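Long-range contacts in Succinylglutamatedesuccinylase/aspartoacylase (Rhodobacter sphaeroides 2.4.1, PDB 3CDX), which probably hydrolyses linear amide or ester bonds as a metal-dependent enzyme of the succinylglutamate desuccinylase/aspartoacylase family: residues G61-E66 and D147-G152; D65-Q70 and G219-E224; Q70-D75 and I228-I233; H153-T158 and V318-G323. All coordinates share one frame; numbering follows the deposited sequence.

Overall arrangement
The chain first reaches the loop 61-66, after strand 55-60. Contact 1 closes 80 residues by joining this loop to 147-152, at the end of strand 144-148. Contact 2 starts from the same stretch, sharing Asp65 and Glu66, and reaches on to 219-224. Contact 3 continues along helix 68-79 from Gln70 and meets helix 223-239. It crosses both contact 1 and contact 2. Contact 4 opens at 153-158, after contact 1 has closed, and runs to 318-323, so it crosses contacts 2 and 3. Contact 1 builds the metal site, and contacts 2 and 3 join helix 68-79 to helix 223-239 and the loop before it. Contact 4 ties the region following strand 144-148 to the C-terminal strands.

Contact 1. Residues G61-E66 and D147-G152; sequences GVHGDE and DMHTAG. With CA (calcium ion), chain G.
Glu66 and Gly152 mark the closest backbone approach, CA to CA 4.9 Å, where the loop 61-66, with its type I turn from His63 to Glu66, lies against the end of strand 144-148 and the residues after it. A calcium ion joins the two segments. His63 ND1 lies 2.4 Å from the calcium, and His149 ND1 lies 2.3 Å from it. Glu66 binds with both carboxylate oxygens. Its extended chain, with CD anti to CA (chi2 174°), carries the carboxylate to the ion. The imidazole planes are 72° apart. Thr150 N adds a weak hydrogen bond to Glu66 OE1 (3.2 Å), and Thr150 OG1 packs against Glu66 CG. A second shell orients the ligands. His149 NE2 donates to Asp147 OD2 at 2.6 Å, with that oxygen in the ring plane, while His63 NE2 pairs with Asp113. Asp147 OD1 is bonded to Thr59. One water bridges Gly61 N, Glu66 O and Met148 O. The His-x-x-Glu sequence plus a later histidine is the metal set of the M14 carboxypeptidase-like family, which normally holds zinc. Three side chains hold the ion through four atoms, and Asp147 and Asp113 would help fix the imidazoles, consistent with zinc as the natural cofactor.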
loop_
_atom_site.group_PDB
_atom_site.type_symbol
_atom_site.label_atom_id
_atom_site.label_comp_id
_atom_site.label_asym_id
_atom_site.label_seq_id
_atom_site.Cartn_x
_atom_site.Cartn_y
_atom_site.Cartn_z
ATOM N N GLY A 61 -1.315 -15.693 -21.522
ATOM C CA GLY A 61 -0.891 -14.729 -20.500
ATOM C C GLY A 61 -1.721 -13.459 -20.508
ATOM O O GLY A 61 -1.260 -12.405 -20.088
ATOM N N VAL A 62 -2.975 -13.569 -20.961
ATOM C CA VAL A 62 -3.914 -12.459 -20.843
ATOM C C VAL A 62 -4.107 -12.152 -19.362
ATOM O O VAL A 62 -4.267 -10.997 -18.979
ATOM C CB VAL A 62 -5.239 -12.786 -21.578
ATOM C CG1 VAL A 62 -6.420 -11.931 -21.072
ATOM C CG2 VAL A 62 -5.022 -12.610 -23.109
ATOM N N HIS A 63 -4.080 -13.214 -18.543
ATOM C CA HIS A 63 -3.955 -13.116 -17.099
ATOM C C HIS A 63 -2.562 -13.575 -16.710
ATOM O O HIS A 63 -2.072 -14.589 -17.205
ATOM C CB HIS A 63 -5.051 -13.938 -16.395
ATOM C CG HIS A 63 -6.424 -13.343 -16.548
ATOM N ND1 HIS A 63 -7.533 -14.091 -16.872
ATOM C CD2 HIS A 63 -6.857 -12.060 -16.450
ATOM C CE1 HIS A 63 -8.594 -13.303 -16.971
ATOM N NE2 HIS A 63 -8.214 -12.065 -16.707
ATOM N N GLY A 64 -1.897 -12.792 -15.875
ATOM C CA GLY A 64 -0.490 -13.032 -15.591
ATOM C C GLY A 64 -0.201 -14.351 -14.886
ATOM O O GLY A 64 0.912 -14.896 -15.029
ATOM N N ASP A 65 -1.185 -14.853 -14.141
ATOM C CA ASP A 65 -1.036 -16.089 -13.345
ATOM C C ASP A 65 -1.555 -17.357 -14.053
ATOM O O ASP A 65 -1.760 -18.387 -13.432
ATOM C CB ASP A 65 -1.710 -15.943 -11.961
ATOM C CG ASP A 65 -3.216 -15.666 -12.045
ATOM O OD1 ASP A 65 -3.753 -15.308 -13.115
ATOM O OD2 ASP A 65 -3.872 -15.770 -11.001
ATOM N N GLU A 66 -1.806 -17.268 -15.348
ATOM C CA GLU A 66 -2.284 -18.438 -16.069
ATOM C C GLU A 66 -1.180 -18.856 -17.010
ATOM O O GLU A 66 -1.005 -18.239 -18.033
ATOM C CB GLU A 66 -3.577 -18.099 -16.770
ATOM C CG GLU A 66 -4.616 -17.750 -15.763
ATOM C CD GLU A 66 -5.893 -17.250 -16.351
ATOM O OE1 GLU A 66 -6.071 -17.362 -17.597
ATOM O OE2 GLU A 66 -6.700 -16.716 -15.545
ATOM N N ASP A 147 -7.348 -18.734 -27.344
ATOM C CA ASP A 147 -6.933 -17.907 -26.225
ATOM C C ASP A 147 -6.752 -18.833 -25.024
ATOM O O ASP A 147 -7.708 -19.461 -24.525
ATOM C CB ASP A 147 -7.950 -16.739 -26.016
ATOM C CG ASP A 147 -7.507 -15.738 -24.942
ATOM O OD1 ASP A 147 -6.276 -15.533 -24.710
ATOM O OD2 ASP A 147 -8.427 -15.195 -24.293
ATOM N N MET A 148 -5.499 -18.993 -24.614
ATOM C CA MET A 148 -5.173 -19.990 -23.595
ATOM C C MET A 148 -5.214 -19.469 -22.125
ATOM O O MET A 148 -4.426 -18.583 -21.704
ATOM C CB MET A 148 -3.805 -20.603 -23.923
ATOM C CG MET A 148 -3.713 -21.267 -25.350
ATOM S SD MET A 148 -2.207 -22.197 -25.765
ATOM C CE MET A 148 -2.450 -23.723 -24.909
ATOM N N HIS A 149 -6.115 -20.065 -21.354
ATOM C CA HIS A 149 -6.350 -19.690 -19.984
ATOM C C HIS A 149 -6.215 -20.889 -19.050
ATOM O O HIS A 149 -6.133 -22.052 -19.507
ATOM C CB HIS A 149 -7.765 -19.076 -19.863
ATOM C CG HIS A 149 -7.878 -17.718 -20.493
ATOM N ND1 HIS A 149 -7.779 -16.547 -19.770
ATOM C CD2 HIS A 149 -8.036 -17.350 -21.784
ATOM C CE1 HIS A 149 -7.876 -15.512 -20.584
ATOM N NE2 HIS A 149 -8.051 -15.971 -21.812
ATOM N N THR A 150 -6.219 -20.585 -17.750
ATOM C CA THR A 150 -6.382 -21.554 -16.676
ATOM C C THR A 150 -7.160 -20.807 -15.597
ATOM O O THR A 150 -7.483 -19.625 -15.783
ATOM C CB THR A 150 -5.037 -22.018 -16.054
ATOM O OG1 THR A 150 -4.477 -20.951 -15.260
ATOM C CG2 THR A 150 -4.023 -22.453 -17.110
ATOM N N ALA A 151 -7.435 -21.466 -14.468
ATOM C CA ALA A 151 -8.164 -20.798 -13.376
ATOM C C ALA A 151 -7.272 -19.954 -12.458
ATOM O O ALA A 151 -7.765 -19.376 -11.484
ATOM C CB ALA A 151 -8.969 -21.798 -12.580
ATOM N N GLY A 152 -5.970 -19.883 -12.782
ATOM C CA GLY A 152 -5.008 -19.044 -12.070
ATOM C C GLY A 152 -4.934 -19.416 -10.596
ATOM O O GLY A 152 -4.761 -20.601 -10.250
HETATM CA CA CA G . -8.070 -16.322 -17.488
HETATM O O HOH W 1 -1.842 -18.504 -20.510
HETATM O O HOH W 2 -4.645 -15.848 -22.645
HETATM O O HOH W 3 -4.526 -16.012 -19.608
HETATM O O HOH W 4 -1.938 -21.558 -14.640
#

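Contact 2. Residues D65-Q70 and G219-E224; sequences DEYEGQ and GRVNIE. With CA (calcium ion), chain G.
Glu68 makes the direct hydrogen bond across this contact, taking the N-H of Asn222 on OE2 at 2.7 Å. The bond is nearly straight (168°) and meets the oxygen almost along its C-O direction. A bend at chi2 (70°) turns CD of Glu68 back from an extended course. A water 2.7 Å from Glu68 OE2 also lies close to Arg220 O. The other contacts involve Tyr67, whose ring presents its edge to the loop: CD2 is 3.4 Å from Arg220 O, and OH is 3.2 Å from Gly219 O. Tyr67 OH has its hydrogen-bond partner in Asp103. Asp65 O stands over the centre of one ring face. Apolar packing is slight, with Val221 CG2 3.8 Å from Tyr67 CD2. The charged end of Arg220 turns elsewhere, to a salt bridge with Asp156 and a cation-pi contact with Trp218 of the third subunit. Asn222 is the N-cap of helix 223-239, and its OD1 accepts from Gly225 N. The contact thus joins the starts of two helices just beyond the metal ligand Glu66. A buried carboxylate gripped by a backbone N-H beside a helix start would probably stay ionised, and Arg220 nearby may favour this too.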
loop_
_atom_site.group_PDB
_atom_site.type_symbol
_atom_site.label_atom_id
_atom_site.label_comp_id
_atom_site.label_asym_id
_atom_site.label_seq_id
_atom_site.Cartn_x
_atom_site.Cartn_y
_atom_site.Cartn_z
ATOM N N ASP A 65 -1.185 -14.853 -14.141
ATOM C CA ASP A 65 -1.036 -16.089 -13.345
ATOM C C ASP A 65 -1.555 -17.357 -14.053
ATOM O O ASP A 65 -1.760 -18.387 -13.432
ATOM C CB ASP A 65 -1.710 -15.943 -11.961
ATOM C CG ASP A 65 -3.216 -15.666 -12.045
ATOM O OD1 ASP A 65 -3.753 -15.308 -13.115
ATOM O OD2 ASP A 65 -3.872 -15.770 -11.001
ATOM N N GLU A 66 -1.806 -17.268 -15.348
ATOM C CA GLU A 66 -2.284 -18.438 -16.069
ATOM C C GLU A 66 -1.180 -18.856 -17.010
ATOM O O GLU A 66 -1.005 -18.239 -18.033
ATOM C CB GLU A 66 -3.577 -18.099 -16.770
ATOM C CG GLU A 66 -4.616 -17.750 -15.763
ATOM C CD GLU A 66 -5.893 -17.250 -16.351
ATOM O OE1 GLU A 66 -6.071 -17.362 -17.597
ATOM O OE2 GLU A 66 -6.700 -16.716 -15.545
ATOM N N TYR A 67 -0.441 -19.902 -16.607
ATOM C CA TYR A 67 0.894 -20.250 -17.144
ATOM C C TYR A 67 0.930 -21.106 -18.393
ATOM O O TYR A 67 1.855 -20.972 -19.217
ATOM C CB TYR A 67 1.714 -20.988 -16.076
ATOM C CG TYR A 67 1.692 -20.312 -14.725
ATOM C CD1 TYR A 67 2.150 -18.981 -14.561
ATOM C CD2 TYR A 67 1.231 -21.003 -13.604
ATOM C CE1 TYR A 67 2.123 -18.373 -13.292
ATOM C CE2 TYR A 67 1.165 -20.410 -12.350
ATOM C CZ TYR A 67 1.624 -19.113 -12.184
ATOM O OH TYR A 67 1.514 -18.577 -10.900
ATOM N N GLU A 68 -0.061 -22.000 -18.535
ATOM C CA GLU A 68 0.059 -23.052 -19.556
ATOM C C GLU A 68 0.135 -22.505 -20.989
ATOM O O GLU A 68 0.946 -22.981 -21.803
ATOM C CB GLU A 68 -1.042 -24.118 -19.366
ATOM C CG GLU A 68 -0.734 -25.087 -18.229
ATOM C CD GLU A 68 -0.821 -24.483 -16.809
ATOM O OE1 GLU A 68 -1.049 -23.264 -16.603
ATOM O OE2 GLU A 68 -0.629 -25.263 -15.864
ATOM N N GLY A 69 -0.660 -21.463 -21.288
ATOM C CA GLY A 69 -0.539 -20.772 -22.596
ATOM C C GLY A 69 0.801 -20.073 -22.795
ATOM O O GLY A 69 1.352 -20.063 -23.893
ATOM N N GLN A 70 1.333 -19.465 -21.731
ATOM C CA GLN A 70 2.644 -18.796 -21.836
ATOM C C GLN A 70 3.753 -19.793 -22.233
ATOM O O GLN A 70 4.596 -19.458 -23.034
ATOM C CB GLN A 70 3.030 -18.136 -20.499
ATOM C CG GLN A 70 2.036 -17.037 -20.005
ATOM C CD GLN A 70 2.478 -16.492 -18.662
ATOM O OE1 GLN A 70 3.678 -16.277 -18.454
ATOM N NE2 GLN A 70 1.517 -16.312 -17.713
ATOM N N GLY A 219 -2.644 -21.893 -8.605
ATOM C CA GLY A 219 -1.426 -21.079 -8.479
ATOM C C GLY A 219 -0.178 -21.736 -9.063
ATOM O O GLY A 219 0.910 -21.144 -9.012
ATOM N N ARG A 220 -0.344 -22.951 -9.621
ATOM C CA ARG A 220 0.769 -23.803 -10.016
ATOM C C ARG A 220 0.777 -24.135 -11.513
ATOM O O ARG A 220 -0.172 -23.785 -12.241
ATOM C CB ARG A 220 0.771 -25.095 -9.160
ATOM C CG ARG A 220 -0.534 -25.972 -9.200
ATOM C CD ARG A 220 -0.593 -26.883 -10.421
ATOM N NE ARG A 220 -1.487 -28.060 -10.299
ATOM C CZ ARG A 220 -2.771 -28.087 -10.694
ATOM N NH1 ARG A 220 -3.385 -26.982 -11.222
ATOM N NH2 ARG A 220 -3.469 -29.201 -10.528
ATOM N N VAL A 221 1.830 -24.848 -11.952
ATOM C CA VAL A 221 1.961 -25.317 -13.318
ATOM C C VAL A 221 1.488 -26.785 -13.380
ATOM O O VAL A 221 1.994 -27.656 -12.637
ATOM C CB VAL A 221 3.407 -25.203 -13.851
ATOM C CG1 VAL A 221 3.526 -25.819 -15.258
ATOM C CG2 VAL A 221 3.861 -23.743 -13.930
ATOM N N ASN A 222 0.498 -27.038 -14.242
ATOM C CA ASN A 222 -0.142 -28.367 -14.340
ATOM C C ASN A 222 0.578 -29.111 -15.474
ATOM O O ASN A 222 0.552 -28.677 -16.634
ATOM C CB ASN A 222 -1.659 -28.198 -14.614
ATOM C CG ASN A 222 -2.422 -29.527 -14.666
ATOM O OD1 ASN A 222 -1.992 -30.449 -15.318
ATOM N ND2 ASN A 222 -3.572 -29.611 -13.966
ATOM N N ILE A 223 1.269 -30.190 -15.117
ATOM C CA ILE A 223 2.084 -30.941 -16.075
ATOM C C ILE A 223 1.238 -31.471 -17.251
ATOM O O ILE A 223 1.665 -31.406 -18.412
ATOM C CB ILE A 223 2.836 -32.086 -15.353
ATOM C CG1 ILE A 223 3.923 -31.511 -14.414
ATOM C CG2 ILE A 223 3.430 -33.068 -16.343
ATOM C CD1 ILE A 223 4.568 -32.570 -13.476
ATOM N N GLU A 224 0.051 -32.006 -16.941
ATOM C CA GLU A 224 -0.852 -32.534 -17.969
ATOM C C GLU A 224 -1.408 -31.402 -18.814
ATOM O O GLU A 224 -1.593 -31.568 -20.022
ATOM C CB GLU A 224 -2.001 -33.311 -17.329
ATOM C CG GLU A 224 -1.652 -34.743 -17.053
ATOM C CD GLU A 224 -1.457 -35.545 -18.351
ATOM O OE1 GLU A 224 -0.276 -35.673 -18.793
ATOM O OE2 GLU A 224 -2.489 -35.999 -18.923
HETATM CA CA CA G . -8.070 -16.322 -17.488
HETATM O O HOH W 5 -2.143 -24.904 -13.644
#

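Contact 3. Residues Q70-D75 and I228-I233; sequences QIAISD and IGKRGI
Ala72 rests on Gly229 and Lys230 where two helices, 68-79 and 223-239, pack side by side in the alpha/beta catalytic domain. The axes of the two short segments come within 8.8 Å, and their directions differ by 43°, with a signed crossing angle of -43°. Along the first helix, Ile71 comes first. It only grazes the partner, its CG2 being 4.4 Å from Lys230 CE, and it also packs on His298 of the third subunit. Ala72 follows at the middle of the interface. Its CB packs on the backbone of Gly229 and Lys230, 3.9 Å from Lys230 N, and the Ala72 and Lys230 CA atoms are 4.8 Å apart. Ile233 reaches across. Its chi1 of 64° puts CG1 between the backbone N and the carbonyl carbon, and from there CD1 touches Ala72 O at 3.6 Å. The next residue, Ile73, crosses Ile233 at about a right angle, with CG1 against CD1. Both isoleucines also meet Leu58 and Met148, so the helix pair sits on strands 55-60 and 144-148. Asp75 lies one turn on from Ile71. Its OD1 is bound by Arg79, while OD2 forms a long salt bridge with the extended Lys230 (OD2 to NZ 3.7 Å). A water fills in this pairing, accepting from Lys230 NZ at 2.7 Å and donating to Asp75 OD2.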
loop_
_atom_site.group_PDB
_atom_site.type_symbol
_atom_site.label_atom_id
_atom_site.label_comp_id
_atom_site.label_asym_id
_atom_site.label_seq_id
_atom_site.Cartn_x
_atom_site.Cartn_y
_atom_site.Cartn_z
ATOM N N GLN A 70 1.333 -19.465 -21.731
ATOM C CA GLN A 70 2.644 -18.796 -21.836
ATOM C C GLN A 70 3.753 -19.793 -22.233
ATOM O O GLN A 70 4.596 -19.458 -23.034
ATOM C CB GLN A 70 3.030 -18.136 -20.499
ATOM C CG GLN A 70 2.036 -17.037 -20.005
ATOM C CD GLN A 70 2.478 -16.492 -18.662
ATOM O OE1 GLN A 70 3.678 -16.277 -18.454
ATOM N NE2 GLN A 70 1.517 -16.312 -17.713
ATOM N N ILE A 71 3.751 -20.982 -21.600
ATOM C CA ILE A 71 4.712 -22.051 -21.917
ATOM C C ILE A 71 4.481 -22.654 -23.316
ATOM O O ILE A 71 5.406 -22.692 -24.138
ATOM C CB ILE A 71 4.661 -23.168 -20.878
ATOM C CG1 ILE A 71 5.184 -22.669 -19.504
ATOM C CG2 ILE A 71 5.468 -24.374 -21.363
ATOM C CD1 ILE A 71 4.766 -23.589 -18.315
ATOM N N ALA A 72 3.250 -23.091 -23.601
ATOM C CA ALA A 72 2.949 -23.782 -24.862
ATOM C C ALA A 72 3.280 -22.872 -26.060
ATOM O O ALA A 72 3.943 -23.294 -27.005
ATOM C CB ALA A 72 1.506 -24.177 -24.898
ATOM N N ILE A 73 2.836 -21.618 -25.993
ATOM C CA ILE A 73 2.978 -20.690 -27.121
ATOM C C ILE A 73 4.414 -20.161 -27.320
ATOM O O ILE A 73 4.856 -20.013 -28.442
ATOM C CB ILE A 73 1.924 -19.549 -27.054
ATOM C CG1 ILE A 73 0.507 -20.134 -27.130
ATOM C CG2 ILE A 73 2.078 -18.544 -28.177
ATOM C CD1 ILE A 73 -0.590 -19.091 -26.849
ATOM N N SER A 74 5.120 -19.837 -26.243
ATOM C CA SER A 74 6.487 -19.367 -26.392
ATOM C C SER A 74 7.395 -20.475 -26.895
ATOM O O SER A 74 8.337 -20.227 -27.672
ATOM C CB SER A 74 7.026 -18.748 -25.092
ATOM O OG SER A 74 7.285 -19.729 -24.116
ATOM N N ASP A 75 7.129 -21.701 -26.446
ATOM C CA ASP A 75 7.843 -22.870 -26.969
ATOM C C ASP A 75 7.615 -23.032 -28.492
ATOM O O ASP A 75 8.567 -23.218 -29.247
ATOM C CB ASP A 75 7.407 -24.125 -26.179
ATOM C CG ASP A 75 8.057 -25.416 -26.705
ATOM O OD1 ASP A 75 9.282 -25.571 -26.505
ATOM O OD2 ASP A 75 7.326 -26.268 -27.287
ATOM N N ILE A 228 -1.263 -31.140 -22.787
ATOM C CA ILE A 228 -2.493 -31.034 -23.580
ATOM C C ILE A 228 -2.512 -29.735 -24.390
ATOM O O ILE A 228 -2.896 -29.724 -25.567
ATOM C CB ILE A 228 -3.735 -31.234 -22.679
ATOM C CG1 ILE A 228 -3.850 -32.714 -22.263
ATOM C CG2 ILE A 228 -5.032 -30.679 -23.319
ATOM C CD1 ILE A 228 -4.288 -33.702 -23.378
ATOM N N GLY A 229 -2.046 -28.651 -23.779
ATOM C CA GLY A 229 -1.934 -27.376 -24.469
ATOM C C GLY A 229 -0.922 -27.347 -25.596
ATOM O O GLY A 229 -1.214 -26.844 -26.674
ATOM N N LYS A 230 0.272 -27.878 -25.375
ATOM C CA LYS A 230 1.275 -27.968 -26.437
ATOM C C LYS A 230 0.755 -28.787 -27.644
ATOM O O LYS A 230 0.841 -28.347 -28.807
ATOM C CB LYS A 230 2.545 -28.637 -25.922
ATOM C CG LYS A 230 3.504 -27.766 -25.062
ATOM C CD LYS A 230 4.838 -28.525 -24.757
ATOM C CE LYS A 230 5.934 -27.573 -24.288
ATOM N NZ LYS A 230 7.297 -28.181 -24.083
ATOM N N ARG A 231 0.236 -29.986 -27.377
ATOM C CA ARG A 231 -0.380 -30.801 -28.449
ATOM C C ARG A 231 -1.585 -30.078 -29.105
ATOM O O ARG A 231 -1.762 -30.141 -30.301
ATOM C CB ARG A 231 -0.776 -32.180 -27.910
ATOM C CG ARG A 231 -1.236 -33.191 -28.985
ATOM C CD ARG A 231 -1.724 -34.492 -28.395
ATOM N NE ARG A 231 -3.043 -34.373 -27.797
ATOM C CZ ARG A 231 -3.728 -35.402 -27.305
ATOM N NH1 ARG A 231 -3.226 -36.624 -27.361
ATOM N NH2 ARG A 231 -4.922 -35.219 -26.794
ATOM N N GLY A 232 -2.420 -29.409 -28.311
ATOM C CA GLY A 232 -3.663 -28.842 -28.847
ATOM C C GLY A 232 -3.424 -27.774 -29.880
ATOM O O GLY A 232 -4.194 -27.653 -30.843
ATOM N N ILE A 233 -2.382 -26.964 -29.676
ATOM C CA ILE A 233 -2.104 -25.900 -30.618
ATOM C C ILE A 233 -1.524 -26.410 -31.934
ATOM O O ILE A 233 -1.858 -25.871 -32.988
ATOM C CB ILE A 233 -1.306 -24.696 -30.004
ATOM C CG1 ILE A 233 0.103 -25.082 -29.532
ATOM C CG2 ILE A 233 -2.132 -24.064 -28.840
ATOM C CD1 ILE A 233 0.924 -23.876 -28.950
HETATM O O HOH W 6 7.968 -29.227 -26.471
#

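Contact 4. Residues H153-T158 and V318-G323; sequences HSYDST and VWFGAG
Asp156 and Gly321 form an antiparallel hydrogen-bonded pair, and both of their backbone N-H and C=O groups are used. Asp156 N donates to Gly321 O at 3.0 Å, and Gly321 N donates to Asp156 O at 2.9 Å. Both donors lie somewhat out of the carbonyl planes. Further on, Thr158 N meets Trp319 O nearly along its C=O direction (2.9 Å). Asp156 O also receives a CA-H contact from Phe320. The side-chain polar ends find partners outside the two strands: Asp156 OD1 pairs with Arg220, Ser157 OG bonds Gly216 O, Tyr155 OH bonds Ala332 O, and Trp319 NE1 bonds Ser160 OG. Ser157 and Phe320 form a non-hydrogen-bonded pair with their side chains on one face, and Ser157 CB touches Phe320 CE1 at 3.5 Å. Tyr155 crosses Phe320 at about a right angle, CD2 to CD2 3.3 Å. Phe320 CE1 also stands over the centre of the Trp319 ring, 3.6 Å above its plane. At that ring's edge lies Thr158 CG2. Trp319 and Phe320 both face Val335, which makes a classic beta bulge. Strand 316-322 pairs antiparallel with strand 155-157 and with strand 332-339, and it turns a corner at Trp319 and Phe320. Phe320 also packs on Glu214 of strand 209-214, and its ring meets Trp38 of the second subunit.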
loop_
_atom_site.group_PDB
_atom_site.type_symbol
_atom_site.label_atom_id
_atom_site.label_comp_id
_atom_site.label_asym_id
_atom_site.label_seq_id
_atom_site.Cartn_x
_atom_site.Cartn_y
_atom_site.Cartn_z
ATOM N N HIS A 153 -5.100 -18.410 -9.737
ATOM C CA HIS A 153 -5.226 -18.612 -8.302
ATOM C C HIS A 153 -6.642 -18.852 -7.779
ATOM O O HIS A 153 -6.806 -19.134 -6.594
ATOM C CB HIS A 153 -4.637 -17.409 -7.553
ATOM C CG HIS A 153 -3.160 -17.267 -7.728
ATOM N ND1 HIS A 153 -2.599 -16.712 -8.859
ATOM C CD2 HIS A 153 -2.123 -17.626 -6.932
ATOM C CE1 HIS A 153 -1.280 -16.728 -8.749
ATOM N NE2 HIS A 153 -0.967 -17.248 -7.576
ATOM N N SER A 154 -7.642 -18.760 -8.652
ATOM C CA SER A 154 -9.062 -18.841 -8.281
ATOM C C SER A 154 -9.632 -20.272 -8.041
ATOM O O SER A 154 -10.454 -20.500 -7.133
ATOM C CB SER A 154 -9.915 -18.121 -9.349
ATOM O OG SER A 154 -9.616 -16.729 -9.409
ATOM N N TYR A 155 -9.192 -21.211 -8.852
ATOM C CA TYR A 155 -9.719 -22.561 -8.873
ATOM C C TYR A 155 -8.659 -23.475 -9.448
ATOM O O TYR A 155 -7.631 -23.024 -9.921
ATOM C CB TYR A 155 -10.918 -22.661 -9.853
ATOM C CG TYR A 155 -12.019 -21.776 -9.441
ATOM C CD1 TYR A 155 -12.719 -22.055 -8.280
ATOM C CD2 TYR A 155 -12.349 -20.651 -10.182
ATOM C CE1 TYR A 155 -13.719 -21.237 -7.831
ATOM C CE2 TYR A 155 -13.362 -19.805 -9.759
ATOM C CZ TYR A 155 -14.042 -20.105 -8.557
ATOM O OH TYR A 155 -15.062 -19.311 -8.076
ATOM N N ASP A 156 -8.925 -24.765 -9.392
ATOM C CA ASP A 156 -8.320 -25.638 -10.355
ATOM C C ASP A 156 -9.371 -25.890 -11.427
ATOM O O ASP A 156 -10.583 -25.692 -11.208
ATOM C CB ASP A 156 -7.841 -26.952 -9.736
ATOM C CG ASP A 156 -6.750 -27.620 -10.576
ATOM O OD1 ASP A 156 -6.240 -26.970 -11.524
ATOM O OD2 ASP A 156 -6.387 -28.792 -10.287
ATOM N N SER A 157 -8.916 -26.322 -12.587
ATOM C CA SER A 157 -9.825 -26.677 -13.644
ATOM C C SER A 157 -9.306 -27.960 -14.269
ATOM O O SER A 157 -8.093 -28.195 -14.327
ATOM C CB SER A 157 -9.945 -25.527 -14.656
ATOM O OG SER A 157 -8.690 -25.275 -15.288
ATOM N N THR A 158 -10.221 -28.832 -14.680
ATOM C CA THR A 158 -9.788 -30.020 -15.402
ATOM C C THR A 158 -9.431 -29.635 -16.839
ATOM O O THR A 158 -10.159 -28.841 -17.464
ATOM C CB THR A 158 -10.825 -31.184 -15.310
ATOM O OG1 THR A 158 -10.250 -32.361 -15.879
ATOM C CG2 THR A 158 -12.089 -30.856 -16.013
ATOM N N VAL A 318 -16.926 -32.501 -12.067
ATOM C CA VAL A 318 -16.398 -31.223 -11.596
ATOM C C VAL A 318 -15.484 -30.632 -12.673
ATOM O O VAL A 318 -14.519 -31.255 -13.106
ATOM C CB VAL A 318 -15.699 -31.319 -10.190
ATOM C CG1 VAL A 318 -15.203 -29.950 -9.712
ATOM C CG2 VAL A 318 -16.698 -31.876 -9.152
ATOM N N TRP A 319 -15.827 -29.431 -13.125
ATOM C CA TRP A 319 -15.025 -28.748 -14.141
ATOM C C TRP A 319 -14.011 -27.782 -13.502
ATOM O O TRP A 319 -12.811 -27.847 -13.833
ATOM C CB TRP A 319 -15.920 -27.997 -15.114
ATOM C CG TRP A 319 -15.170 -27.259 -16.193
ATOM C CD1 TRP A 319 -14.010 -27.645 -16.820
ATOM C CD2 TRP A 319 -15.520 -26.002 -16.749
ATOM N NE1 TRP A 319 -13.641 -26.711 -17.754
ATOM C CE2 TRP A 319 -14.542 -25.679 -17.710
ATOM C CE3 TRP A 319 -16.576 -25.109 -16.532
ATOM C CZ2 TRP A 319 -14.604 -24.517 -18.469
ATOM C CZ3 TRP A 319 -16.620 -23.928 -17.281
ATOM C CH2 TRP A 319 -15.638 -23.649 -18.235
ATOM N N PHE A 320 -14.540 -26.882 -12.649
ATOM C CA PHE A 320 -13.781 -26.006 -11.740
ATOM C C PHE A 320 -13.985 -26.457 -10.313
ATOM O O PHE A 320 -15.121 -26.663 -9.874
ATOM C CB PHE A 320 -14.234 -24.538 -11.824
ATOM C CG PHE A 320 -13.659 -23.772 -12.983
ATOM C CD1 PHE A 320 -13.418 -24.380 -14.200
ATOM C CD2 PHE A 320 -13.365 -22.395 -12.851
ATOM C CE1 PHE A 320 -12.864 -23.650 -15.280
ATOM C CE2 PHE A 320 -12.802 -21.670 -13.928
ATOM C CZ PHE A 320 -12.572 -22.306 -15.139
ATOM N N GLY A 321 -12.881 -26.555 -9.579
ATOM C CA GLY A 321 -12.908 -26.949 -8.173
ATOM C C GLY A 321 -12.269 -25.889 -7.317
ATOM O O GLY A 321 -11.395 -25.137 -7.798
ATOM N N ALA A 322 -12.690 -25.849 -6.058
ATOM C CA ALA A 322 -12.219 -24.868 -5.069
ATOM C C ALA A 322 -10.709 -24.575 -5.183
ATOM O O ALA A 322 -9.905 -25.496 -5.314
ATOM C CB ALA A 322 -12.551 -25.340 -3.678
ATOM N N GLY A 323 -10.356 -23.291 -5.149
ATOM C CA GLY A 323 -8.961 -22.827 -5.185
ATOM C C GLY A 323 -8.464 -22.568 -3.776
ATOM O O GLY A 323 -8.007 -23.513 -3.106
#